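Local coordinates for protein Hcp1 (Flavobacterium johnsoniae, PDB 6BDC) that probably assembles into the hexameric rings that build the inner tube of a type VI secretion system and may act as an effector chaperone, at the interface of chains A and B. Sequence-based numbering; all coordinates share one arbitrary frame. Chains: chain A/B, Hcp1.

The interface of chains A and B. Residues chain A 17-20, 71; chain B 94-98.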
ATOM      1  N   LEU A  17      -7.562  21.366  -8.663  1.00102.89           N
ATOM      2  CA  LEU A  17      -6.673  20.310  -9.122  1.00112.17           C
ATOM      3  C   LEU A  17      -7.419  18.988  -9.255  1.00105.52           C
ATOM      4  O   LEU A  17      -7.367  18.348 -10.310  1.00115.91           O
ATOM      5  CB  LEU A  17      -5.481  20.184  -8.169  1.00109.23           C
ATOM      6  CG  LEU A  17      -4.798  21.515  -7.831  1.00113.28           C
ATOM      7  CD1 LEU A  17      -3.739  21.338  -6.743  1.00117.19           C
ATOM      8  CD2 LEU A  17      -4.179  22.177  -9.081  1.00117.97           C
ATOM      9  N   ASN A  18      -8.127  18.566  -8.205  1.00 85.93           N
ATOM     10  CA  ASN A  18      -8.853  17.303  -8.211  1.00 84.72           C
ATOM     11  C   ASN A  18     -10.275  17.514  -7.716  1.00 88.22           C
ATOM     12  O   ASN A  18     -10.502  18.279  -6.775  1.00 89.39           O
ATOM     13  CB  ASN A  18      -8.172  16.250  -7.321  1.00 97.92           C
ATOM     14  CG  ASN A  18      -6.808  15.833  -7.834  1.00106.72           C
ATOM     15  OD1 ASN A  18      -6.336  16.324  -8.858  1.00119.74           O
ATOM     16  ND2 ASN A  18      -6.160  14.923  -7.113  1.00103.94           N
ATOM     17  N   VAL A  19     -11.227  16.833  -8.353  1.00 82.32           N
ATOM     18  CA  VAL A  19     -12.593  16.750  -7.857  1.00 78.46           C
ATOM     19  C   VAL A  19     -13.056  15.306  -7.941  1.00 83.02           C
ATOM     20  O   VAL A  19     -12.551  14.517  -8.746  1.00 83.75           O
ATOM     21  CB  VAL A  19     -13.581  17.652  -8.628  1.00 78.14           C
ATOM     22  CG1 VAL A  19     -14.469  18.425  -7.657  1.00 73.22           C
ATOM     23  CG2 VAL A  19     -12.854  18.568  -9.590  1.00 90.53           C
ATOM     24  N   SER A  20     -14.032  14.965  -7.099  1.00 81.04           N
ATOM     25  CA  SER A  20     -14.729  13.691  -7.192  1.00 99.00           C
ATOM     26  C   SER A  20     -16.029  13.788  -6.406  1.00 91.47           C
ATOM     27  O   SER A  20     -16.138  14.532  -5.429  1.00 75.44           O
ATOM     28  CB  SER A  20     -13.867  12.520  -6.688  1.00 80.99           C
ATOM     29  OG  SER A  20     -14.077  12.273  -5.310  1.00 77.01           O
ATOM     30  N   PHE A  71     -16.508  22.088 -15.529  1.00106.65           N
ATOM     31  CA  PHE A  71     -15.454  21.466 -16.320  1.00104.36           C
ATOM     32  C   PHE A  71     -15.424  22.127 -17.693  1.00112.13           C
ATOM     33  O   PHE A  71     -16.423  22.104 -18.420  1.00118.57           O
ATOM     34  CB  PHE A  71     -15.679  19.961 -16.458  1.00101.93           C
ATOM     35  CG  PHE A  71     -15.974  19.267 -15.160  1.00 97.32           C
ATOM     36  CD1 PHE A  71     -14.949  18.749 -14.387  1.00 94.83           C
ATOM     37  CD2 PHE A  71     -17.279  19.125 -14.717  1.00 96.08           C
ATOM     38  CE1 PHE A  71     -15.220  18.107 -13.194  1.00 91.32           C
ATOM     39  CE2 PHE A  71     -17.556  18.484 -13.526  1.00 92.43           C
ATOM     40  CZ  PHE A  71     -16.525  17.975 -12.763  1.00 90.11           C
TER
ATOM     41  N   LYS B  94     -19.077   7.141  -9.713  1.00 65.27           N
ATOM     42  CA  LYS B  94     -18.140   8.167  -9.270  1.00 64.02           C
ATOM     43  C   LYS B  94     -17.533   8.842 -10.489  1.00 69.95           C
ATOM     44  O   LYS B  94     -16.893   8.182 -11.313  1.00101.83           O
ATOM     45  CB  LYS B  94     -17.043   7.574  -8.386  1.00 74.36           C
ATOM     46  CG  LYS B  94     -15.781   8.419  -8.326  1.00 87.79           C
ATOM     47  CD  LYS B  94     -14.789   7.896  -7.300  1.00 77.92           C
ATOM     48  CE  LYS B  94     -13.385   8.385  -7.615  1.00100.12           C
ATOM     49  NZ  LYS B  94     -12.502   8.353  -6.415  1.00 91.34           N
ATOM     50  N   GLU B  95     -17.749  10.146 -10.609  1.00 96.92           N
ATOM     51  CA  GLU B  95     -17.078  10.962 -11.609  1.00 83.45           C
ATOM     52  C   GLU B  95     -15.922  11.679 -10.929  1.00 79.73           C
ATOM     53  O   GLU B  95     -16.108  12.325  -9.894  1.00 78.12           O
ATOM     54  CB  GLU B  95     -18.037  11.966 -12.256  1.00 88.54           C
ATOM     55  CG  GLU B  95     -17.409  12.765 -13.394  1.00 94.00           C
ATOM     56  CD  GLU B  95     -18.430  13.276 -14.387  1.00102.46           C
ATOM     57  OE1 GLU B  95     -19.616  13.399 -14.016  1.00108.85           O
ATOM     58  OE2 GLU B  95     -18.051  13.545 -15.545  1.00108.62           O
ATOM     59  N   ASN B  96     -14.732  11.538 -11.495  1.00 74.10           N
ATOM     60  CA  ASN B  96     -13.515  12.008 -10.855  1.00 74.35           C
ATOM     61  C   ASN B  96     -12.700  12.790 -11.867  1.00 88.73           C
ATOM     62  O   ASN B  96     -12.487  12.322 -12.990  1.00 90.57           O
ATOM     63  CB  ASN B  96     -12.702  10.832 -10.297  1.00 71.29           C
ATOM     64  CG  ASN B  96     -11.326  11.246  -9.809  1.00 71.59           C
ATOM     65  OD1 ASN B  96     -11.153  11.621  -8.649  1.00 90.75           O
ATOM     66  ND2 ASN B  96     -10.337  11.166 -10.692  1.00 73.54           N
ATOM     67  N   PHE B  97     -12.261  13.979 -11.473  1.00 89.33           N
ATOM     68  CA  PHE B  97     -11.346  14.773 -12.274  1.00 90.99           C
ATOM     69  C   PHE B  97      -9.996  14.838 -11.578  1.00 86.95           C
ATOM     70  O   PHE B  97      -9.918  15.196 -10.399  1.00 92.16           O
ATOM     71  CB  PHE B  97     -11.880  16.183 -12.513  1.00100.64           C
ATOM     72  CG  PHE B  97     -10.858  17.116 -13.098  1.00110.87           C
ATOM     73  CD1 PHE B  97     -10.227  16.816 -14.291  1.00116.48           C
ATOM     74  CD2 PHE B  97     -10.528  18.293 -12.460  1.00115.78           C
ATOM     75  CE1 PHE B  97      -9.288  17.674 -14.831  1.00116.42           C
ATOM     76  CE2 PHE B  97      -9.584  19.148 -13.001  1.00122.95           C
ATOM     77  CZ  PHE B  97      -8.969  18.837 -14.184  1.00120.96           C
ATOM     78  N   ASP B  98      -8.943  14.485 -12.310  1.00131.85           N
ATOM     79  CA  ASP B  98      -7.572  14.554 -11.821  1.00133.02           C
ATOM     80  C   ASP B  98      -6.728  15.235 -12.886  1.00135.05           C
ATOM     81  O   ASP B  98      -6.554  14.689 -13.980  1.00136.84           O
ATOM     82  CB  ASP B  98      -7.023  13.159 -11.508  1.00136.58           C
ATOM     83  CG  ASP B  98      -5.505  13.127 -11.457  1.00142.91           C
ATOM     84  OD1 ASP B  98      -4.876  12.940 -12.521  1.00149.59           O
ATOM     85  OD2 ASP B  98      -4.941  13.279 -10.352  1.00145.10           O
TER
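B:Phe97 and A:Val19 meet at the apolar centre of this patch, where a strand of each subunit runs antiparallel to the other. The methyl CG2 of A:Val19 lies at the edge of the B:Phe97 ring, in its plane, 3.7 Å from the ring carbon CD2. The ring is put there by a first torsion with CG anti to the backbone N (chi1 169°), which sends it along the partner strand toward A:Leu17; there its CE2 comes 3.6 Å from the backbone carbonyl O. A:Phe71, from strand 64-72 of chain A, passes B:Phe97 in the opposite direction. The two rings do not stack: CE1 of A:Phe71 touches the beta-carbon CB of B:Phe97 at 3.9 Å, close to where A:Val19 CG2 also reaches that carbon.

The backbones of this same central pair are joined both ways. A:Val19 N donates to B:Phe97 O at 2.9 Å, and B:Phe97 N donates to A:Val19 O at 2.8 Å. Strand 18-24 of chain A is thereby paired with strand 88-98 of chain B.

Further out the contacts turn polar. The amide oxygen OD1 of B:Asn96 faces chain A, 3.5 Å from CB of A:Ser20 and near the carbonyl O of A:Val19. As modelled, that oxygen pair has no donor and makes no hydrogen bond; ND2 is turned away. At the other end A:Asn18 and B:Asp98 run alongside each other in the same direction, the carboxylate turned 50° from the amide. OD2 of B:Asp98 lies about as far from OD1 of A:Asn18 (3.7 Å) as from ND2, making the groups neighbours rather than hydrogen-bonded partners.

By extending a sheet from one subunit into the next, with an aromatic side chain packed beside the seam, this patch helps join neighbours in the six-subunit assembly, as expected for an Hcp ring.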